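Local coordinates for SUMO1 linked HERC2 ZZ domain (Small ubiquitin-related modifier 1,E3 ubiquitin-protein ligase HERC2) (Homo sapiens, PDB 6WW3) that carries the tail of SUMO1 fused to the ZZ-type zinc finger of the E3 ubiquitin ligase HERC2, a domain that binds SUMO1 and histone H3, at residues Gln3-Val11 and Phe19-Lys27. Numbering follows the deposited sequence.
Sequences QEAKIHPGV and FPINGSRFK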
loop_
_atom_site.group_PDB
_atom_site.type_symbol
_atom_site.label_atom_id
_atom_site.label_comp_id
_atom_site.label_asym_id
_atom_site.label_seq_id
_atom_site.Cartn_x
_atom_site.Cartn_y
_atom_site.Cartn_z
ATOM N N GLN A 3 -11.967 -7.030 3.831
ATOM C CA GLN A 3 -10.631 -6.445 3.804
ATOM C C GLN A 3 -10.684 -5.003 3.327
ATOM O O GLN A 3 -9.946 -4.154 3.836
ATOM C CB GLN A 3 -9.715 -7.271 2.897
ATOM C CG GLN A 3 -8.346 -6.652 2.604
ATOM C CD GLN A 3 -7.504 -6.487 3.857
ATOM O OE1 GLN A 3 -7.006 -5.406 4.139
ATOM N NE2 GLN A 3 -7.352 -7.554 4.610
ATOM N N GLU A 4 -11.591 -4.703 2.387
ATOM C CA GLU A 4 -11.715 -3.359 1.833
ATOM C C GLU A 4 -12.085 -2.337 2.898
ATOM O O GLU A 4 -11.769 -1.153 2.738
ATOM C CB GLU A 4 -12.746 -3.358 0.699
ATOM C CG GLU A 4 -12.949 -1.993 0.014
ATOM C CD GLU A 4 -11.803 -1.621 -0.920
ATOM O OE1 GLU A 4 -10.980 -2.505 -1.250
ATOM O OE2 GLU A 4 -11.714 -0.444 -1.327
ATOM N N ALA A 5 -12.725 -2.772 3.987
ATOM C CA ALA A 5 -13.077 -1.885 5.090
ATOM C C ALA A 5 -11.903 -1.545 6.000
ATOM O O ALA A 5 -11.978 -0.548 6.729
ATOM C CB ALA A 5 -14.195 -2.508 5.932
ATOM N N LYS A 6 -10.837 -2.346 5.995
ATOM C CA LYS A 6 -9.669 -2.051 6.816
ATOM C C LYS A 6 -9.028 -0.752 6.354
ATOM O O LYS A 6 -8.864 -0.522 5.159
ATOM C CB LYS A 6 -8.618 -3.160 6.694
ATOM C CG LYS A 6 -9.025 -4.588 7.026
ATOM C CD LYS A 6 -9.522 -4.811 8.443
ATOM C CE LYS A 6 -9.892 -6.297 8.599
ATOM N NZ LYS A 6 -10.803 -6.591 9.742
ATOM N N ILE A 7 -8.637 0.093 7.300
ATOM C CA ILE A 7 -7.884 1.294 6.967
ATOM C C ILE A 7 -6.531 1.233 7.663
ATOM O O ILE A 7 -6.369 0.597 8.707
ATOM C CB ILE A 7 -8.620 2.608 7.330
ATOM C CG1 ILE A 7 -8.647 2.819 8.841
ATOM C CG2 ILE A 7 -10.032 2.627 6.746
ATOM C CD1 ILE A 7 -8.465 4.258 9.232
ATOM N N HIS A 8 -5.549 1.908 7.073
ATOM C CA HIS A 8 -4.215 2.034 7.649
ATOM C C HIS A 8 -3.987 3.492 8.021
ATOM O O HIS A 8 -3.536 4.296 7.186
ATOM C CB HIS A 8 -3.174 1.541 6.652
ATOM C CG HIS A 8 -3.416 0.139 6.201
ATOM N ND1 HIS A 8 -2.778 -0.942 6.766
ATOM C CD2 HIS A 8 -4.248 -0.364 5.260
ATOM C CE1 HIS A 8 -3.189 -2.051 6.175
ATOM N NE2 HIS A 8 -4.078 -1.728 5.255
ATOM N N PRO A 9 -4.318 3.892 9.244
ATOM C CA PRO A 9 -4.249 5.311 9.602
ATOM C C PRO A 9 -2.856 5.868 9.361
ATOM O O PRO A 9 -1.846 5.199 9.597
ATOM C CB PRO A 9 -4.603 5.319 11.098
ATOM C CG PRO A 9 -5.324 4.037 11.332
ATOM C CD PRO A 9 -4.733 3.047 10.377
ATOM N N GLY A 10 -2.813 7.092 8.847
ATOM C CA GLY A 10 -1.555 7.770 8.609
ATOM C C GLY A 10 -0.790 7.333 7.379
ATOM O O GLY A 10 0.298 7.866 7.135
ATOM N N VAL A 11 -1.329 6.418 6.575
ATOM C CA VAL A 11 -0.625 5.874 5.414
ATOM C C VAL A 11 -1.275 6.443 4.160
ATOM O O VAL A 11 -2.481 6.263 3.940
ATOM C CB VAL A 11 -0.648 4.336 5.409
ATOM C CG1 VAL A 11 0.155 3.785 4.226
ATOM C CG2 VAL A 11 -0.103 3.802 6.707
ATOM N N PHE A 19 -5.951 8.413 1.129
ATOM C CA PHE A 19 -5.583 8.604 2.537
ATOM C C PHE A 19 -6.785 8.596 3.479
ATOM O O PHE A 19 -7.693 9.408 3.331
ATOM C CB PHE A 19 -4.830 9.919 2.733
ATOM C CG PHE A 19 -4.433 10.178 4.156
ATOM C CD1 PHE A 19 -3.277 9.620 4.676
ATOM C CD2 PHE A 19 -5.236 10.934 4.985
ATOM C CE1 PHE A 19 -2.915 9.851 5.993
ATOM C CE2 PHE A 19 -4.883 11.146 6.308
ATOM C CZ PHE A 19 -3.721 10.607 6.806
ATOM N N PRO A 20 -6.786 7.686 4.462
ATOM C CA PRO A 20 -5.789 6.629 4.656
ATOM C C PRO A 20 -6.009 5.524 3.641
ATOM O O PRO A 20 -7.108 5.480 3.065
ATOM C CB PRO A 20 -6.087 6.115 6.067
ATOM C CG PRO A 20 -7.583 6.312 6.190
ATOM C CD PRO A 20 -7.853 7.625 5.475
ATOM N N ILE A 21 -5.001 4.682 3.383
ATOM C CA ILE A 21 -5.227 3.522 2.531
ATOM C C ILE A 21 -6.311 2.656 3.164
ATOM O O ILE A 21 -6.258 2.342 4.362
ATOM C CB ILE A 21 -3.927 2.726 2.330
ATOM C CG1 ILE A 21 -2.877 3.569 1.589
ATOM C CG2 ILE A 21 -4.202 1.411 1.557
ATOM C CD1 ILE A 21 -1.676 2.788 1.144
ATOM N N ASN A 22 -7.304 2.269 2.364
ATOM C CA ASN A 22 -8.224 1.224 2.777
ATOM C C ASN A 22 -7.946 -0.040 1.960
ATOM O O ASN A 22 -7.437 0.032 0.843
ATOM C CB ASN A 22 -9.695 1.666 2.656
ATOM C CG ASN A 22 -10.136 1.888 1.222
ATOM O OD1 ASN A 22 -9.865 2.928 0.634
ATOM N ND2 ASN A 22 -10.799 0.897 0.646
ATOM N N GLY A 23 -8.236 -1.196 2.550
ATOM C CA GLY A 23 -7.853 -2.467 1.973
ATOM C C GLY A 23 -6.443 -2.874 2.367
ATOM O O GLY A 23 -5.890 -2.415 3.373
ATOM N N SER A 24 -5.856 -3.765 1.563
ATOM C CA SER A 24 -4.485 -4.183 1.820
ATOM C C SER A 24 -3.513 -3.079 1.426
ATOM O O SER A 24 -3.693 -2.394 0.415
ATOM C CB SER A 24 -4.133 -5.474 1.078
ATOM O OG SER A 24 -4.864 -6.582 1.580
ATOM N N ARG A 25 -2.481 -2.913 2.242
ATOM C CA ARG A 25 -1.433 -1.924 2.039
ATOM C C ARG A 25 -0.177 -2.615 1.522
ATOM O O ARG A 25 0.211 -3.672 2.021
ATOM C CB ARG A 25 -1.143 -1.210 3.365
ATOM C CG ARG A 25 0.181 -0.496 3.446
ATOM C CD ARG A 25 0.531 -0.112 4.878
ATOM N NE ARG A 25 1.776 0.654 4.918
ATOM C CZ ARG A 25 2.452 0.976 6.013
ATOM N NH1 ARG A 25 2.020 0.602 7.207
ATOM N NH2 ARG A 25 3.574 1.681 5.905
ATOM N N PHE A 26 0.466 -2.022 0.525
ATOM C CA PHE A 26 1.686 -2.593 -0.043
ATOM C C PHE A 26 2.839 -1.618 0.170
ATOM O O PHE A 26 2.929 -0.598 -0.519
ATOM C CB PHE A 26 1.506 -2.928 -1.523
ATOM C CG PHE A 26 0.505 -4.026 -1.767
ATOM C CD1 PHE A 26 0.926 -5.343 -1.910
ATOM C CD2 PHE A 26 -0.858 -3.749 -1.802
ATOM C CE1 PHE A 26 0.006 -6.361 -2.113
ATOM C CE2 PHE A 26 -1.784 -4.762 -2.000
ATOM C CZ PHE A 26 -1.343 -6.069 -2.162
ATOM N N LYS A 27 3.736 -1.948 1.104
ATOM C CA LYS A 27 4.879 -1.099 1.424
ATOM C C LYS A 27 6.115 -1.575 0.666
ATOM O O LYS A 27 6.471 -2.753 0.729
ATOM C CB LYS A 27 5.162 -1.098 2.928
ATOM C CG LYS A 27 6.397 -0.240 3.300
ATOM C CD LYS A 27 6.584 -0.127 4.814
ATOM C CE LYS A 27 7.884 0.590 5.190
ATOM N NZ LYS A 27 8.046 1.935 4.554
HETATM O O HOH W 1 -8.656 0.200 -1.808
HETATM O O HOH W 2 -0.352 -0.164 8.102
#
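The first torsion of His8 (chi1 -56°) sets CG anti to its carbonyl carbon and swings the imidazole over to Gly23 and Arg25. His8 NE2 donates to Gly23 O at 2.7 Å, with the acceptor in the ring plane and the donor nearly in line with the carbonyl bond. Arg25 covers one ring face in a CH-pi contact, its CB 3.5 Å from the centroid of the His8 imidazole. From there the extended Arg25 chain carries its guanidinium beneath Val11, whose CG2 lies over the centre of that group. A water bonded to both His8 ND1 and Arg25 NH1 links the two polar ends, so the imidazole is held at both nitrogens.

At the other end, Asn22 has CG between its backbone N and carbonyl carbon (chi1 67°), which turns the amide toward Glu4. Asn22 ND2 reaches a lone pair of Glu4 O at 3.1 Å, in the carbonyl plane, and also makes a weak bond to Glu4 OE2, the carboxylate standing 82° from the amide plane. Between these ends, His8 N donates to Ile21 O (2.8 Å) and Gly23 N to Lys6 O (2.8 Å). Past His8, Ile21 N meets Val11 O (3.0 Å) at the end of the type II turn His8-Val11. Val11 CG1 packs 3.7 Å from Ile21 CD1.

Gln3-Lys6 come from the SUMO1 part and Ile7 onward from the HERC2 ZZ finger; their covalent linkage is engineered, and the Glu4-Asn22 and Lys6-Gly23 bonds join the two parts. The short antiparallel pairing of 7-8 with 21-22 leads into strand 25-28, central between strands 35-36 and 52-55. Arg25 is salt-bridged to Asp35, Ser24 OG is bonded to Asn56, and Phe26 stacks on Phe41 of helix 38-43.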